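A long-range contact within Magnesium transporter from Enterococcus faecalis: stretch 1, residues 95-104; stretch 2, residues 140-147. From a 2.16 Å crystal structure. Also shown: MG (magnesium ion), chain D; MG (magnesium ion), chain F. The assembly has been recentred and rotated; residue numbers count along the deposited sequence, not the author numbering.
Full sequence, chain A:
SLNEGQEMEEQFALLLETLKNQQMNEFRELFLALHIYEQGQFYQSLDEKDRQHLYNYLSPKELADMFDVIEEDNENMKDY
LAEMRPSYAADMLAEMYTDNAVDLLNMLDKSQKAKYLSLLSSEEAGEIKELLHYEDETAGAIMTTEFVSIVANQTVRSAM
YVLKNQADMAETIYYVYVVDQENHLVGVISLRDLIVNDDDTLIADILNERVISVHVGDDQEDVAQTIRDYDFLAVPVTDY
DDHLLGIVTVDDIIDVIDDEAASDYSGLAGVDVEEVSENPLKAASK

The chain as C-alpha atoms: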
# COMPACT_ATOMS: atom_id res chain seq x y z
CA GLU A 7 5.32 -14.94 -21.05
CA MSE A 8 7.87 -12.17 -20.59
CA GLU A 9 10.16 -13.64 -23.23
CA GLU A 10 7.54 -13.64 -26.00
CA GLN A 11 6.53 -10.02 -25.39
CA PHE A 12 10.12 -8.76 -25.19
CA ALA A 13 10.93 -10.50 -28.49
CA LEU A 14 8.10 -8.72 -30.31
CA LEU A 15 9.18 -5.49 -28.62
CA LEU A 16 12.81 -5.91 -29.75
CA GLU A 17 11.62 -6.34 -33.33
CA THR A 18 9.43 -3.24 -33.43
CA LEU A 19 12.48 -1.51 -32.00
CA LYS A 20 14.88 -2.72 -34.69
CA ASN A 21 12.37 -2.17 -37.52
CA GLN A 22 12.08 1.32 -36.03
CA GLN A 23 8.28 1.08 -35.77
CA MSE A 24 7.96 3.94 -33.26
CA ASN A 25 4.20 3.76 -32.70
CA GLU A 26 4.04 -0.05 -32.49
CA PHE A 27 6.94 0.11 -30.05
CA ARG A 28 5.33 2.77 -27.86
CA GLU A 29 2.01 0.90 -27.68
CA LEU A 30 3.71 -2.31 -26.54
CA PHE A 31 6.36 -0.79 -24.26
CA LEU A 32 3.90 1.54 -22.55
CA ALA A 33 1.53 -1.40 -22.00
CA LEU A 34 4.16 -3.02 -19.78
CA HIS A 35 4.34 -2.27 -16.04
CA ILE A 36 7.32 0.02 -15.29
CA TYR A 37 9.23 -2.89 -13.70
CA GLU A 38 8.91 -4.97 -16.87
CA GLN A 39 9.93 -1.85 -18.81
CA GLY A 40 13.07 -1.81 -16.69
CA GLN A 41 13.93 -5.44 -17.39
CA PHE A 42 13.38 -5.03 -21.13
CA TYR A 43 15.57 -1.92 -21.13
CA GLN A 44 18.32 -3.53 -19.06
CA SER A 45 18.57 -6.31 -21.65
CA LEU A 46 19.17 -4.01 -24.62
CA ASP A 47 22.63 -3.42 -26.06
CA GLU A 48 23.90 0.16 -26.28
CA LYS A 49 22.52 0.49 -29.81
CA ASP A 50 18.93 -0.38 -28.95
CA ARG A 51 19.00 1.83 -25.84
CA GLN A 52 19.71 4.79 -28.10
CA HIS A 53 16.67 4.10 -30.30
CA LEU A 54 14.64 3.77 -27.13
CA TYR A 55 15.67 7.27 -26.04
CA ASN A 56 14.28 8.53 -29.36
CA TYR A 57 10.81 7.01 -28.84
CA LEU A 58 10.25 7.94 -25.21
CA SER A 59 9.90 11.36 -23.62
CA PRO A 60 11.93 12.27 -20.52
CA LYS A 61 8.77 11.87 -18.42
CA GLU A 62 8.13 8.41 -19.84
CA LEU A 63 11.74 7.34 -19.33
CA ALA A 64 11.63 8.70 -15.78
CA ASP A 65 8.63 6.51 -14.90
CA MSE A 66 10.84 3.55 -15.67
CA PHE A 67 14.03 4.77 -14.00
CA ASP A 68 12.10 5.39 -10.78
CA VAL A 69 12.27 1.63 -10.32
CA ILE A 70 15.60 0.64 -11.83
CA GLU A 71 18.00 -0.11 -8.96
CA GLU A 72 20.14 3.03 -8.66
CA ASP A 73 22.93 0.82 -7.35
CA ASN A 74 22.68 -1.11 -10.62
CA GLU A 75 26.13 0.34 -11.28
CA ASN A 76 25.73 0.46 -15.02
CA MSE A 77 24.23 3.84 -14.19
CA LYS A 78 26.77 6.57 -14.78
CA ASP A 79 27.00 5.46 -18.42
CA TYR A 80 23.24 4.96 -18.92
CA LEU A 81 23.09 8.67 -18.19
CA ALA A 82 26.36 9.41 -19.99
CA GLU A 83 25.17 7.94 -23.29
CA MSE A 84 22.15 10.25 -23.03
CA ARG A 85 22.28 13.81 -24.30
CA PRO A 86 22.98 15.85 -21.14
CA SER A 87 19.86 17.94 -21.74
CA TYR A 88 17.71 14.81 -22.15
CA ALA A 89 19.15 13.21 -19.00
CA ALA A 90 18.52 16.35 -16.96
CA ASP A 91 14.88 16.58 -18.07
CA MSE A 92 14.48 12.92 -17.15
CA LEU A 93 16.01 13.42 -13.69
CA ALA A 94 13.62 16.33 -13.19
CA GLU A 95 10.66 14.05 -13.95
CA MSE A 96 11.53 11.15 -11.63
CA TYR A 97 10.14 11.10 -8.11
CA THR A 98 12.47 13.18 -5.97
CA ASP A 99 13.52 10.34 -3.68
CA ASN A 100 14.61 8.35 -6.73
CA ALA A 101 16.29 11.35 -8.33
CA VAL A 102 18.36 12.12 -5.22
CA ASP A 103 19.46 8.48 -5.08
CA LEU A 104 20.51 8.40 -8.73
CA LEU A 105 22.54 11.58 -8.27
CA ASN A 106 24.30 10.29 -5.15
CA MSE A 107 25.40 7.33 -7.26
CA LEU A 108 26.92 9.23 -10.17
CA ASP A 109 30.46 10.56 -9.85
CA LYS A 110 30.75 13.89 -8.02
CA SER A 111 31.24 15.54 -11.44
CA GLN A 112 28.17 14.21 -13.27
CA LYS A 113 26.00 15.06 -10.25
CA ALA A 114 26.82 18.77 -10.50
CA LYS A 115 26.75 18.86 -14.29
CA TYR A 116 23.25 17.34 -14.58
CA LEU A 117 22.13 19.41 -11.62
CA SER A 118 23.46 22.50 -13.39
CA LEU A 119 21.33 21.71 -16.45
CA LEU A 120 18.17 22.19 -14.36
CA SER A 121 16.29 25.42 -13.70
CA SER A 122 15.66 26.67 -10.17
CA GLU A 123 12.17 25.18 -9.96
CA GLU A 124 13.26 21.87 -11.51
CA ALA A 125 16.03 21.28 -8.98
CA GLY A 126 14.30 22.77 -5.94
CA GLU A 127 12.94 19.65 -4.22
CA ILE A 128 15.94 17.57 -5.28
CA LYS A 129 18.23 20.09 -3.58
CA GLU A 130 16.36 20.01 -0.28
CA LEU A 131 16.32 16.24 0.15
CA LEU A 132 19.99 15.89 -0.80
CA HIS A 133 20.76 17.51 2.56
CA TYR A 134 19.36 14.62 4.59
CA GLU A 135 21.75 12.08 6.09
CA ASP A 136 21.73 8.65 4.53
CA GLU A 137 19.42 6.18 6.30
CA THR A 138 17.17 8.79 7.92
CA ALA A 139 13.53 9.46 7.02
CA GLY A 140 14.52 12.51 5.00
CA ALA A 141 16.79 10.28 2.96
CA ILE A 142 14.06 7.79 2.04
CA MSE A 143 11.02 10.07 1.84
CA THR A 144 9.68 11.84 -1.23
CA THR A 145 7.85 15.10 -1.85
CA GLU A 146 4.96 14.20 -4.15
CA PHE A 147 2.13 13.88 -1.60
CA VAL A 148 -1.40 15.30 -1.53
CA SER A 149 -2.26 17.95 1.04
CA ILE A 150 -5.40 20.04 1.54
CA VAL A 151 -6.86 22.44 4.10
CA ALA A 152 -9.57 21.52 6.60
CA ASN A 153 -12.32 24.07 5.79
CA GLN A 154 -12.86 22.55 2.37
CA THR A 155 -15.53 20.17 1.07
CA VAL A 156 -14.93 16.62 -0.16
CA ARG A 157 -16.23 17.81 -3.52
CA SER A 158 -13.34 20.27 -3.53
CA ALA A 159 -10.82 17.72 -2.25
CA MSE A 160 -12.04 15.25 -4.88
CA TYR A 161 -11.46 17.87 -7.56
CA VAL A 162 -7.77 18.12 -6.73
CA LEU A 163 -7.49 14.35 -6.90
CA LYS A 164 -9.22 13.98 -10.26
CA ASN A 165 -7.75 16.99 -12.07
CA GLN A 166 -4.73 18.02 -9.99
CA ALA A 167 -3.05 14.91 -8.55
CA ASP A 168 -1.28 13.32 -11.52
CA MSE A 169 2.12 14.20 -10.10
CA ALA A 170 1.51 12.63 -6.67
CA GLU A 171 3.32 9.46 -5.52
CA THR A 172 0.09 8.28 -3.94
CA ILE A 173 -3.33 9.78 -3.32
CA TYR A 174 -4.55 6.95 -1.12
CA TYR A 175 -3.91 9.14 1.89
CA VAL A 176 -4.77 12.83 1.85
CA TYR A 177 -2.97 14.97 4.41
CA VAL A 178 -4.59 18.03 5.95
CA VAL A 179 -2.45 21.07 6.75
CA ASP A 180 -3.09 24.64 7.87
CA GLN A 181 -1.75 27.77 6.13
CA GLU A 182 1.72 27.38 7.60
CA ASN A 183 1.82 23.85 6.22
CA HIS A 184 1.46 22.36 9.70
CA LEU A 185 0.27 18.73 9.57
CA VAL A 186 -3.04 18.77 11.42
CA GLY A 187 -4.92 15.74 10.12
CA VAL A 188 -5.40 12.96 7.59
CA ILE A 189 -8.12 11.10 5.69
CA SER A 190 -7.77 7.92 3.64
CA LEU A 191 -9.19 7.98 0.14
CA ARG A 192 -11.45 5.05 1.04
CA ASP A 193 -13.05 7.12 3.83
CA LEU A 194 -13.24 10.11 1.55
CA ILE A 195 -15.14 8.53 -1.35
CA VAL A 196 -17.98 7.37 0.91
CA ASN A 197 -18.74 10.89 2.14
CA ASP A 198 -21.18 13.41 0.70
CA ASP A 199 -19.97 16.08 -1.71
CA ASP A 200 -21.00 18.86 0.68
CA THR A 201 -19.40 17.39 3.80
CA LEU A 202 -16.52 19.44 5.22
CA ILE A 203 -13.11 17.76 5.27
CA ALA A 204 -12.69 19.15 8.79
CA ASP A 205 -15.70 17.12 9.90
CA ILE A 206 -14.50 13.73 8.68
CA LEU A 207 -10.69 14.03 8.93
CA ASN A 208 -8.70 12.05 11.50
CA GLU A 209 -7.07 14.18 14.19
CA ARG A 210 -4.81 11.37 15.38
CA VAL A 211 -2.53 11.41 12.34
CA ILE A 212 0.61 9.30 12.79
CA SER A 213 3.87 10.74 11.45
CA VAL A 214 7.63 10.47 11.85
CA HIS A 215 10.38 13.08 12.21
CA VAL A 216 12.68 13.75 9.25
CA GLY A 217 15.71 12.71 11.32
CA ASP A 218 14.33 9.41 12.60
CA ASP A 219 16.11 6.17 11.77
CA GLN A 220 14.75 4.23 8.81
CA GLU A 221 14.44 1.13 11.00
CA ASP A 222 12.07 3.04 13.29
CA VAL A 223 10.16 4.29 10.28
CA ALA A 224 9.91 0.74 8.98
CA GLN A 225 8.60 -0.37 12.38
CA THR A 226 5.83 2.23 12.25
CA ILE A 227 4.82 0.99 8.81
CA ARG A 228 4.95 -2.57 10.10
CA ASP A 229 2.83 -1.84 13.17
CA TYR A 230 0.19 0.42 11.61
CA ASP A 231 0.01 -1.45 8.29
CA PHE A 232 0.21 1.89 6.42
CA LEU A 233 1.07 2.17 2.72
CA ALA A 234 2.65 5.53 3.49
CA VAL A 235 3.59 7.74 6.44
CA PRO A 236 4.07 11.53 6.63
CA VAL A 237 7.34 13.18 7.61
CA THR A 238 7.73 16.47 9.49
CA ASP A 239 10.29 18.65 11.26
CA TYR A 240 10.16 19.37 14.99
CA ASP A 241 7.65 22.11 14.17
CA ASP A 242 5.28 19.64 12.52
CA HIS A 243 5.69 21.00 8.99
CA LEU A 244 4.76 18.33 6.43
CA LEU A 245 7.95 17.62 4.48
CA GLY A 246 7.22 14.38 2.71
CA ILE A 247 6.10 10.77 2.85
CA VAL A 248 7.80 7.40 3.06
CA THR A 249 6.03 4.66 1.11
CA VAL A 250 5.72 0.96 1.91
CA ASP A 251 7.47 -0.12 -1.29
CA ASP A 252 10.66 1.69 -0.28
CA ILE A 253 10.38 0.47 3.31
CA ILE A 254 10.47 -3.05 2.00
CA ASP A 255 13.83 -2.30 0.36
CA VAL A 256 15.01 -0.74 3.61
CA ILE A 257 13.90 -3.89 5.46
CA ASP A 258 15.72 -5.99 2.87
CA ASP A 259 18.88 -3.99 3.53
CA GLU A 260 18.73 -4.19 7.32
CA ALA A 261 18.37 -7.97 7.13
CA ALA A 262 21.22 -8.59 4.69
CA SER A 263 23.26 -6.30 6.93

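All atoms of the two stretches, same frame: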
# COMPACT_ATOMS: atom_id res chain seq x y z
N GLU A 95 11.98 14.66 -13.89
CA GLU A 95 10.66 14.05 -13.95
C GLU A 95 10.49 12.86 -13.01
O GLU A 95 9.37 12.45 -12.72
CB GLU A 95 10.34 13.60 -15.38
CG GLU A 95 10.07 14.74 -16.35
CD GLU A 95 8.97 15.67 -15.86
OE1 GLU A 95 8.03 15.20 -15.18
OE2 GLU A 95 9.04 16.88 -16.18
N MSE A 96 11.59 12.29 -12.54
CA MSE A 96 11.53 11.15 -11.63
C MSE A 96 10.99 11.63 -10.30
O MSE A 96 10.92 12.83 -10.04
CB MSE A 96 12.93 10.56 -11.40
CG MSE A 96 13.61 9.94 -12.61
SE MSE A 96 15.49 9.49 -12.30
CE MSE A 96 15.27 8.10 -10.96
N TYR A 97 10.58 10.70 -9.44
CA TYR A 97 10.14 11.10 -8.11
C TYR A 97 11.41 11.53 -7.40
O TYR A 97 12.46 10.89 -7.53
CB TYR A 97 9.47 9.94 -7.38
CG TYR A 97 8.10 9.68 -7.90
CD1 TYR A 97 7.08 10.62 -7.73
CD2 TYR A 97 7.82 8.53 -8.64
CE1 TYR A 97 5.81 10.42 -8.28
CE2 TYR A 97 6.55 8.32 -9.19
CZ TYR A 97 5.56 9.27 -9.01
OH TYR A 97 4.31 9.08 -9.55
N THR A 98 11.32 12.64 -6.67
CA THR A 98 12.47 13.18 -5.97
C THR A 98 13.32 12.16 -5.20
O THR A 98 14.54 12.16 -5.33
CB THR A 98 12.02 14.27 -5.03
OG1 THR A 98 11.17 15.18 -5.76
CG2 THR A 98 13.24 15.03 -4.48
N ASP A 99 12.71 11.29 -4.42
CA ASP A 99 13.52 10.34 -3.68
C ASP A 99 14.42 9.54 -4.63
O ASP A 99 15.60 9.33 -4.35
CB ASP A 99 12.64 9.41 -2.84
CG ASP A 99 11.70 8.57 -3.68
OD1 ASP A 99 11.48 8.86 -4.88
OD2 ASP A 99 11.17 7.62 -3.11
N ASN A 100 13.86 9.13 -5.76
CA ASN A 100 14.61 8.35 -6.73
C ASN A 100 15.66 9.20 -7.43
O ASN A 100 16.74 8.71 -7.76
CB ASN A 100 13.68 7.74 -7.77
CG ASN A 100 12.69 6.76 -7.15
OD1 ASN A 100 13.03 6.01 -6.24
ND2 ASN A 100 11.46 6.76 -7.66
N ALA A 101 15.34 10.47 -7.67
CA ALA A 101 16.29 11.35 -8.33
C ALA A 101 17.52 11.54 -7.43
O ALA A 101 18.66 11.35 -7.87
CB ALA A 101 15.65 12.69 -8.64
N VAL A 102 17.28 11.92 -6.18
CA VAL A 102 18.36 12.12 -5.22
C VAL A 102 19.26 10.89 -5.16
O VAL A 102 20.49 11.01 -5.14
CB VAL A 102 17.81 12.44 -3.81
CG1 VAL A 102 18.88 12.22 -2.75
CG2 VAL A 102 17.33 13.88 -3.76
N ASP A 103 18.66 9.70 -5.13
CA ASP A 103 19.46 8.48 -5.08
C ASP A 103 20.34 8.32 -6.31
O ASP A 103 21.53 8.00 -6.19
CB ASP A 103 18.56 7.24 -4.93
CG ASP A 103 17.91 7.16 -3.57
OD1 ASP A 103 18.14 8.09 -2.78
OD2 ASP A 103 17.18 6.18 -3.29
N LEU A 104 19.76 8.53 -7.49
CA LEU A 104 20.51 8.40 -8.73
C LEU A 104 21.72 9.32 -8.64
O LEU A 104 22.87 8.89 -8.79
CB LEU A 104 19.63 8.80 -9.91
CG LEU A 104 20.02 8.37 -11.33
CD1 LEU A 104 21.51 8.56 -11.55
CD2 LEU A 104 19.65 6.91 -11.54
N GLY A 140 14.38 11.53 6.06
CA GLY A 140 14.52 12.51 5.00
C GLY A 140 15.21 11.93 3.78
O GLY A 140 14.97 12.35 2.65
N ALA A 141 16.06 10.93 4.02
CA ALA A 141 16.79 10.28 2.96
C ALA A 141 15.96 9.26 2.20
O ALA A 141 16.32 8.91 1.10
CB ALA A 141 18.04 9.62 3.53
N ILE A 142 14.86 8.77 2.77
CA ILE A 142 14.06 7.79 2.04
C ILE A 142 12.64 8.27 1.73
O ILE A 142 11.85 7.53 1.17
CB ILE A 142 13.96 6.46 2.81
CG1 ILE A 142 13.36 6.69 4.19
CG2 ILE A 142 15.36 5.82 2.91
CD1 ILE A 142 12.98 5.41 4.89
N MSE A 143 12.34 9.51 2.10
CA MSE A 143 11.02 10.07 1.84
C MSE A 143 10.99 10.74 0.47
O MSE A 143 12.02 10.88 -0.18
CB MSE A 143 10.66 11.12 2.89
CG MSE A 143 11.44 12.41 2.74
SE MSE A 143 10.88 13.77 4.00
CE MSE A 143 11.56 15.33 3.08
N THR A 144 9.80 11.15 0.05
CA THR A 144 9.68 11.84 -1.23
C THR A 144 8.64 12.94 -1.07
O THR A 144 7.79 12.89 -0.17
CB THR A 144 9.33 10.88 -2.37
OG1 THR A 144 9.71 11.48 -3.61
CG2 THR A 144 7.83 10.55 -2.39
N THR A 145 8.71 13.93 -1.95
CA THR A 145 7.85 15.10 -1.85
C THR A 145 6.49 15.12 -2.54
O THR A 145 5.67 16.00 -2.27
CB THR A 145 8.62 16.32 -2.37
OG1 THR A 145 9.05 16.07 -3.72
CG2 THR A 145 9.85 16.58 -1.50
N GLU A 146 6.23 14.17 -3.43
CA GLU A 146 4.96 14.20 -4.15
C GLU A 146 3.77 13.59 -3.41
O GLU A 146 3.31 12.50 -3.74
CB GLU A 146 5.16 13.54 -5.51
CG GLU A 146 6.31 14.17 -6.31
CD GLU A 146 7.69 13.68 -5.88
OE1 GLU A 146 7.76 12.75 -5.04
OE2 GLU A 146 8.72 14.20 -6.38
N PHE A 147 3.27 14.31 -2.41
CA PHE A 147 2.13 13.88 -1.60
C PHE A 147 0.97 14.86 -1.80
O PHE A 147 1.16 15.98 -2.29
CB PHE A 147 2.51 13.83 -0.12
CG PHE A 147 3.00 15.15 0.43
CD1 PHE A 147 2.11 16.20 0.67
CD2 PHE A 147 4.36 15.37 0.66
CE1 PHE A 147 2.57 17.44 1.13
CE2 PHE A 147 4.83 16.61 1.12
CZ PHE A 147 3.93 17.65 1.35
MG MG D . 17.20 8.49 -0.79
MG MG F . 9.68 6.15 -3.35
O HOH W 1 13.03 6.11 -1.30
O HOH W 2 16.15 10.05 -1.71
O HOH W 3 9.30 7.26 -5.36
O HOH W 4 15.67 6.87 -1.14
O HOH W 5 19.06 9.68 0.15
O HOH W 6 18.45 7.00 0.07

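The most unusual feature of this contact is a magnesium ion that joins the two stretches where their protein atoms do not bond directly. The ion of chain D is bound by Asp 103 OD1 at 2.2 Å and by the backbone oxygen Ala 141 O at 2.1 Å, with four waters completing a set of six ligands. Asp 103 OD1 and Ala 141 O themselves lie 4.4 Å apart, so the metal supplies the link between a helix side chain in the first stretch and a main-chain carbonyl in the second. Two of the waters tie the ion further to the first stretch: water 4 donates to Asp 103 OD2 at 2.7 Å, and water 2 donates to the backbone oxygen Asp 99 O at 2.8 Å. In a magnesium transporter, such a site is a plausible place for the bound ion to influence how these segments are held together.

The direct polar contact is concentrated at the start of the helix that begins at Thr 98, with Tyr 97 at the N-cap position. The first amides of a helix have no carbonyl partner from a preceding turn, and here two of them find acceptors in the second stretch. Thr 98 N donates to Glu 146 OE2 at 3.0 Å, with a nearly linear N-H...acceptor angle of 175°. The hydroxyl of the same residue converges on that oxygen, Thr 98 OG1 donating to Glu 146 OE2 at 2.7 Å. One carboxylate oxygen thus receives both the backbone and the side chain of Thr 98, and it also accepts a weak hydrogen bond within its own stretch from Thr 145 OG1, at 3.3 Å.

The next amide turns to a different partner: Asp 99 N donates to Thr 144 OG1 at 3.1 Å, with an angle of 163°. Thr 144 OG1 in turn donates to Glu 146 OE1 at 2.7 Å, so the threonine hydroxyl relays between the helix start and the other carboxylate oxygen. The two oxygens of Glu 146 therefore serve the same helix end by two routes, OE2 directly and OE1 through Thr 144. This arrangement coincides with the closest approach of CA atoms across the stretches, 4.8 Å between Asp 99 CA and Thr 144 CA. Glu 146 OE1 also sits at the edge of the Tyr 97 ring, near its plane, 3.5 Å from Tyr 97 CD1.

Asp 99 extends the contact beyond its amide. Its CA-to-CB bond points toward the second stretch, bringing Asp 99 CB within 3.1 Å of Met 143 O. The carboxylate reaches a second magnesium ion, that of chain F, through Asp 99 OD2 at 2.1 Å; water 3, another ligand of this ion, donates to Asp 99 OD1 at 2.7 Å. Four further ligands come from elsewhere in the structure. Water 1 lies between Asp 99 OD2 and Ile 142 O, at 3.0 and 3.1 Å respectively, spanning a gap of 4.3 Å between those two oxygens.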